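Local coordinates for protein 2-hydroxyhepta-2,4-diene-1,7-dioate isomerase (Corynebacterium glutamicum, PDB 4DBF) that probably acts as a magnesium-binding lyase or isomerase of the fumarylacetoacetate hydrolase family, likely decarboxylating oxaloacetate, at residues N207-A212 with D225-Q230; I86-A91 with P106-L111. All blocks are in the same frame, centred on the assembly; numbering follows the deposited sequence.

Interaction 1: residues N207-A212 with D225-Q230; sequences NLPIKA and DSNSNQ
Ile210 and Ser226 form the antiparallel hydrogen-bonded pair of a beta hairpin whose short strand axes (209-212 and 225-227) come within 4.4 Å of each other, 157° apart in direction, with non-hydrogen-bonded pairs Pro209–Asn227 and Lys211–Asp225 before and after it. Ile210 N donates to Ser226 O at 2.8 Å, Ser226 N returns a nearly straight bond to Ile210 O, and Ser228 N extends the pattern to Leu208 O. Next to the non-hydrogen-bonded pair Pro209–Asn227, the Asn227 amide adds side-chain bonds between the two segments. Asn227 CG stands anti to the backbone N (chi1 -167°), which carries the amide across to Asn207 and Leu208. There ND2 gives a hydrogen to Asn207 OD1 at 3.0 Å; the two amide planes lie only 14° apart, and the donor arrives in the plane of the Asn207 carbonyl. On the same amide, Asn227 OD1 takes Asn229 N at 2.9 Å on a lone pair, an Asx turn that starts the short 3-10 segment 228-230, and also accepts a weak bond from Leu208 N. Together these bonds fix the rotation of the Asn227 amide. Ser228 turns its hydroxyl against the Leu208 side chain, OG to CB 3.2 Å, while bonding to Leu205 O. Beside Pro209 and Asn227, on the same face, Lys211 runs extended alongside Asp225: CE lies 3.4 Å from Asp225 OD1, but NZ stops short of a salt bridge. On the other face of the hairpin, Ser226 OG bonds to Gln224 OE1 and lies against Ile210 CB. Within the chain, strand 219-227 forms one edge of a five-stranded sheet, and strand 209-216 separates it from strand 270-275. Leu208 and Ile210 pack on Ile275, and Leu208 reaches Leu139 of strand 133-143, the strand that carries magnesium ligands Glu136 and Glu138.

Interaction 2: residues I86-A91 with P106-L111; sequences IGRNYA and PPTLFL
Arg88 leaves its backbone with CG anti to the carbonyl carbon and then bends at chi3 (-86°), which brings the guanidinium alongside Thr108 and its NE edge to Pro106 O. NE donates a straight bond to Pro106 O at 3.1 Å; the oxygen lies close to the guanidinium plane, whereas the donor stands above the carbonyl plane. A water also at that edge joins NH2 to the same Pro106 O, and Thr108 CG2 sits over one guanidinium face, toward the rim, 3.6 Å from NH2. The Thr108 hydroxyl is turned to Asp177 O of the second subunit. Next to Arg88 along the chain, Gly87 and Thr108 form an antiparallel hydrogen-bonded pair: Gly87 N meets Thr108 O at 2.7 Å, and Thr108 N returns to Gly87 O. Pro107 packs its ring against the turn, CG 3.4 Å from Arg88 O, and its CB meets Ile86 CG2 at 3.9 Å. Gly87 presents its N at the edge of the Phe110 ring, CE1 3.8 Å away. That ring makes an edge-to-face contact with Trp180 and lies about 4 Å from the bound magnesium ion, side chain to metal. This pairing of strands 83-87 and 108-112 thus borders the metal site of an FAH-family domain, where Glu136, Glu138 and Asp167 bind the ion.

Overall arrangement
Interaction 2 is largely buried and lies against the second subunit, whereas interaction 1 is partly buried, with Asn207, Asp225 and Asn229 exposed, and meets no other chain. Both are antiparallel strand pairs, but they hold different elements: interaction 1 joins the open end of a hairpin at the edge of a five-stranded sheet, interaction 2 joins strands 83-87 and 108-112 beside the magnesium. Asparagine amides supplement the backbone bonds in the first; an arginine guanidinium and a water do so in the second, where Pro107 adds apolar packing. Their centres are 16 Å apart, yet they meet through Tyr90, which packs on Ile210 and Gln230, and through a probable hydrogen bond from Ala91 N to Gln230 O.

Interaction 1: residues N207-A212 with D225-Q230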
loop_
_atom_site.group_PDB
_atom_site.type_symbol
_atom_site.label_atom_id
_atom_site.label_comp_id
_atom_site.label_asym_id
_atom_site.label_seq_id
_atom_site.Cartn_x
_atom_site.Cartn_y
_atom_site.Cartn_z
ATOM N N ASN A 207 -16.662 -24.717 -5.820
ATOM C CA ASN A 207 -17.482 -25.032 -4.668
ATOM C C ASN A 207 -16.674 -24.903 -3.376
ATOM O O ASN A 207 -16.269 -25.897 -2.810
ATOM C CB ASN A 207 -18.093 -26.445 -4.787
ATOM C CG ASN A 207 -19.119 -26.732 -3.696
ATOM O OD1 ASN A 207 -19.705 -25.800 -3.107
ATOM N ND2 ASN A 207 -19.342 -28.028 -3.409
ATOM N N LEU A 208 -16.384 -23.670 -2.970
ATOM C CA LEU A 208 -15.728 -23.394 -1.705
ATOM C C LEU A 208 -16.645 -22.583 -0.777
ATOM O O LEU A 208 -16.828 -21.395 -1.015
ATOM C CB LEU A 208 -14.475 -22.557 -1.961
ATOM C CG LEU A 208 -13.495 -22.532 -0.793
ATOM C CD1 LEU A 208 -13.066 -23.970 -0.421
ATOM C CD2 LEU A 208 -12.290 -21.654 -1.204
ATOM N N PRO A 209 -17.238 -23.224 0.252
ATOM C CA PRO A 209 -18.065 -22.546 1.229
ATOM C C PRO A 209 -17.158 -21.606 2.053
ATOM O O PRO A 209 -16.049 -21.970 2.365
ATOM C CB PRO A 209 -18.583 -23.686 2.117
ATOM C CG PRO A 209 -18.231 -24.977 1.395
ATOM C CD PRO A 209 -17.063 -24.668 0.569
ATOM N N ILE A 210 -17.574 -20.380 2.326
ATOM C CA ILE A 210 -16.773 -19.512 3.181
ATOM C C ILE A 210 -17.719 -19.023 4.263
ATOM O O ILE A 210 -18.692 -18.345 3.946
ATOM C CB ILE A 210 -16.205 -18.341 2.391
ATOM C CG1 ILE A 210 -15.181 -18.823 1.356
ATOM C CG2 ILE A 210 -15.569 -17.295 3.359
ATOM C CD1 ILE A 210 -14.812 -17.740 0.351
ATOM N N LYS A 211 -17.485 -19.423 5.512
ATOM C CA LYS A 211 -18.450 -19.185 6.557
ATOM C C LYS A 211 -17.828 -18.311 7.616
ATOM O O LYS A 211 -16.590 -18.353 7.783
ATOM C CB LYS A 211 -18.922 -20.507 7.153
ATOM C CG LYS A 211 -19.811 -21.289 6.139
ATOM C CD LYS A 211 -20.177 -22.717 6.625
ATOM C CE LYS A 211 -21.285 -23.298 5.708
ATOM N NZ LYS A 211 -21.870 -24.461 6.361
ATOM N N ALA A 212 -18.651 -17.512 8.306
ATOM C CA ALA A 212 -18.182 -16.711 9.420
ATOM C C ALA A 212 -19.178 -16.787 10.575
ATOM O O ALA A 212 -20.396 -16.665 10.373
ATOM C CB ALA A 212 -17.994 -15.278 8.990
ATOM N N ASP A 225 -22.282 -16.840 4.899
ATOM C CA ASP A 225 -22.425 -18.154 4.362
ATOM C C ASP A 225 -22.407 -18.026 2.853
ATOM O O ASP A 225 -23.432 -18.029 2.218
ATOM C CB ASP A 225 -23.758 -18.700 4.827
ATOM C CG ASP A 225 -23.919 -20.171 4.602
ATOM O OD1 ASP A 225 -23.008 -20.847 4.164
ATOM O OD2 ASP A 225 -25.006 -20.656 4.890
ATOM N N SER A 226 -21.217 -17.894 2.309
ATOM C CA SER A 226 -21.003 -17.614 0.917
ATOM C C SER A 226 -20.222 -18.742 0.242
ATOM O O SER A 226 -19.867 -19.695 0.862
ATOM C CB SER A 226 -20.263 -16.285 0.777
ATOM O OG SER A 226 -19.020 -16.315 1.397
ATOM N N ASN A 227 -19.987 -18.621 -1.042
ATOM C CA ASN A 227 -19.241 -19.632 -1.753
ATOM C C ASN A 227 -18.413 -18.999 -2.828
ATOM O O ASN A 227 -18.865 -18.105 -3.454
ATOM C CB ASN A 227 -20.187 -20.659 -2.319
ATOM C CG ASN A 227 -19.490 -21.884 -2.801
ATOM O OD1 ASN A 227 -18.820 -21.858 -3.787
ATOM N ND2 ASN A 227 -19.692 -22.968 -2.120
ATOM N N SER A 228 -17.188 -19.454 -3.018
ATOM C CA SER A 228 -16.316 -18.889 -4.065
ATOM C C SER A 228 -16.900 -18.972 -5.464
ATOM O O SER A 228 -16.447 -18.306 -6.381
ATOM C CB SER A 228 -14.960 -19.573 -4.057
ATOM O OG SER A 228 -15.105 -20.858 -4.573
ATOM N N ASN A 229 -17.882 -19.843 -5.652
ATOM C CA ASN A 229 -18.531 -19.918 -6.938
ATOM C C ASN A 229 -19.517 -18.773 -7.173
ATOM O O ASN A 229 -20.099 -18.698 -8.239
ATOM C CB ASN A 229 -19.163 -21.310 -7.126
ATOM C CG ASN A 229 -20.426 -21.508 -6.287
ATOM O OD1 ASN A 229 -21.156 -20.548 -5.955
ATOM N ND2 ASN A 229 -20.706 -22.767 -5.968
ATOM N N GLN A 230 -19.716 -17.877 -6.186
ATOM C CA GLN A 230 -20.418 -16.608 -6.400
ATOM C C GLN A 230 -19.507 -15.506 -7.016
ATOM O O GLN A 230 -19.962 -14.393 -7.277
ATOM C CB GLN A 230 -20.916 -16.041 -5.071
ATOM C CG GLN A 230 -21.899 -16.891 -4.274
ATOM C CD GLN A 230 -22.381 -16.167 -3.033
ATOM O OE1 GLN A 230 -22.991 -15.091 -3.095
ATOM N NE2 GLN A 230 -22.102 -16.735 -1.911
#

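Interaction 2: residues I86-A91 with P106-L111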
loop_
_atom_site.group_PDB
_atom_site.type_symbol
_atom_site.label_atom_id
_atom_site.label_comp_id
_atom_site.label_asym_id
_atom_site.label_seq_id
_atom_site.Cartn_x
_atom_site.Cartn_y
_atom_site.Cartn_z
ATOM N N ILE A 86 -10.475 -6.808 -3.930
ATOM C CA ILE A 86 -11.526 -6.608 -4.915
ATOM C C ILE A 86 -12.873 -6.363 -4.240
ATOM O O ILE A 86 -13.322 -7.148 -3.449
ATOM C CB ILE A 86 -11.682 -7.806 -5.881
ATOM C CG1 ILE A 86 -10.343 -8.308 -6.378
ATOM C CG2 ILE A 86 -12.531 -7.438 -7.066
ATOM C CD1 ILE A 86 -9.531 -7.258 -7.068
ATOM N N GLY A 87 -13.503 -5.264 -4.591
ATOM C CA GLY A 87 -14.855 -5.011 -4.192
ATOM C C GLY A 87 -15.840 -5.344 -5.298
ATOM O O GLY A 87 -15.500 -5.420 -6.432
ATOM N N ARG A 88 -17.072 -5.527 -4.899
ATOM C CA ARG A 88 -18.146 -5.941 -5.772
ATOM C C ARG A 88 -17.861 -7.152 -6.605
ATOM O O ARG A 88 -18.209 -7.157 -7.729
ATOM C CB ARG A 88 -18.544 -4.825 -6.690
ATOM C CG ARG A 88 -18.789 -3.546 -5.956
ATOM C CD ARG A 88 -19.406 -2.499 -6.808
ATOM N NE ARG A 88 -18.456 -1.726 -7.553
ATOM C CZ ARG A 88 -17.951 -0.599 -7.138
ATOM N NH1 ARG A 88 -18.283 -0.119 -5.968
ATOM N NH2 ARG A 88 -17.113 0.033 -7.906
ATOM N N ASN A 89 -17.252 -8.161 -6.031
ATOM C CA ASN A 89 -16.954 -9.357 -6.761
ATOM C C ASN A 89 -17.855 -10.538 -6.498
ATOM O O ASN A 89 -17.634 -11.570 -7.030
ATOM C CB ASN A 89 -15.512 -9.788 -6.525
ATOM C CG ASN A 89 -14.981 -10.659 -7.630
ATOM O OD1 ASN A 89 -15.318 -10.481 -8.767
ATOM N ND2 ASN A 89 -14.168 -11.618 -7.279
ATOM N N TYR A 90 -18.862 -10.369 -5.670
ATOM C CA TYR A 90 -19.769 -11.446 -5.345
ATOM C C TYR A 90 -21.175 -11.182 -5.843
ATOM O O TYR A 90 -21.762 -10.202 -5.551
ATOM C CB TYR A 90 -19.771 -11.748 -3.866
ATOM C CG TYR A 90 -18.755 -12.756 -3.460
ATOM C CD1 TYR A 90 -17.429 -12.518 -3.627
ATOM C CD2 TYR A 90 -19.124 -13.952 -2.910
ATOM C CE1 TYR A 90 -16.495 -13.426 -3.240
ATOM C CE2 TYR A 90 -18.193 -14.875 -2.512
ATOM C CZ TYR A 90 -16.867 -14.605 -2.692
ATOM O OH TYR A 90 -15.911 -15.470 -2.318
ATOM N N ALA A 91 -21.648 -12.087 -6.654
ATOM C CA ALA A 91 -22.973 -12.017 -7.192
ATOM C C ALA A 91 -23.951 -12.484 -6.158
ATOM O O ALA A 91 -23.666 -13.351 -5.392
ATOM C CB ALA A 91 -23.076 -12.857 -8.437
ATOM N N PRO A 106 -19.057 -2.660 -11.872
ATOM C CA PRO A 106 -18.265 -3.864 -11.947
ATOM C C PRO A 106 -17.296 -3.953 -10.790
ATOM O O PRO A 106 -17.130 -3.019 -10.094
ATOM C CB PRO A 106 -17.543 -3.706 -13.246
ATOM C CG PRO A 106 -17.447 -2.280 -13.425
ATOM C CD PRO A 106 -18.705 -1.716 -12.919
ATOM N N PRO A 107 -16.702 -5.104 -10.614
ATOM C CA PRO A 107 -15.686 -5.278 -9.593
ATOM C C PRO A 107 -14.633 -4.195 -9.640
ATOM O O PRO A 107 -14.309 -3.734 -10.671
ATOM C CB PRO A 107 -15.092 -6.618 -9.945
ATOM C CG PRO A 107 -16.217 -7.369 -10.537
ATOM C CD PRO A 107 -16.902 -6.339 -11.364
ATOM N N THR A 108 -14.121 -3.811 -8.497
ATOM C CA THR A 108 -13.179 -2.746 -8.415
ATOM C C THR A 108 -12.057 -3.131 -7.465
ATOM O O THR A 108 -12.288 -3.785 -6.518
ATOM C CB THR A 108 -13.870 -1.468 -7.925
ATOM O OG1 THR A 108 -13.037 -0.345 -8.113
ATOM C CG2 THR A 108 -14.255 -1.594 -6.490
ATOM N N LEU A 109 -10.865 -2.675 -7.763
ATOM C CA LEU A 109 -9.698 -2.943 -6.986
ATOM C C LEU A 109 -9.514 -1.880 -5.924
ATOM O O LEU A 109 -9.794 -0.765 -6.142
ATOM C CB LEU A 109 -8.527 -2.939 -7.943
ATOM C CG LEU A 109 -7.094 -3.155 -7.570
ATOM C CD1 LEU A 109 -6.314 -3.500 -8.825
ATOM C CD2 LEU A 109 -6.568 -1.889 -6.970
ATOM N N PHE A 110 -9.024 -2.264 -4.767
ATOM C CA PHE A 110 -8.578 -1.298 -3.785
ATOM C C PHE A 110 -7.408 -1.844 -2.963
ATOM O O PHE A 110 -7.043 -2.985 -3.087
ATOM C CB PHE A 110 -9.729 -0.778 -2.924
ATOM C CG PHE A 110 -10.317 -1.785 -2.019
ATOM C CD1 PHE A 110 -11.254 -2.640 -2.457
ATOM C CD2 PHE A 110 -9.941 -1.851 -0.728
ATOM C CE1 PHE A 110 -11.789 -3.579 -1.642
ATOM C CE2 PHE A 110 -10.460 -2.789 0.097
ATOM C CZ PHE A 110 -11.382 -3.662 -0.356
ATOM N N LEU A 111 -6.832 -0.986 -2.156
ATOM C CA LEU A 111 -5.673 -1.354 -1.364
ATOM C C LEU A 111 -5.955 -1.317 0.121
ATOM O O LEU A 111 -6.624 -0.457 0.552
ATOM C CB LEU A 111 -4.516 -0.436 -1.673
ATOM C CG LEU A 111 -4.051 -0.378 -3.126
ATOM C CD1 LEU A 111 -3.078 0.726 -3.402
ATOM C CD2 LEU A 111 -3.499 -1.693 -3.541
HETATM O O HOH W 1 -16.603 -0.490 -10.724
#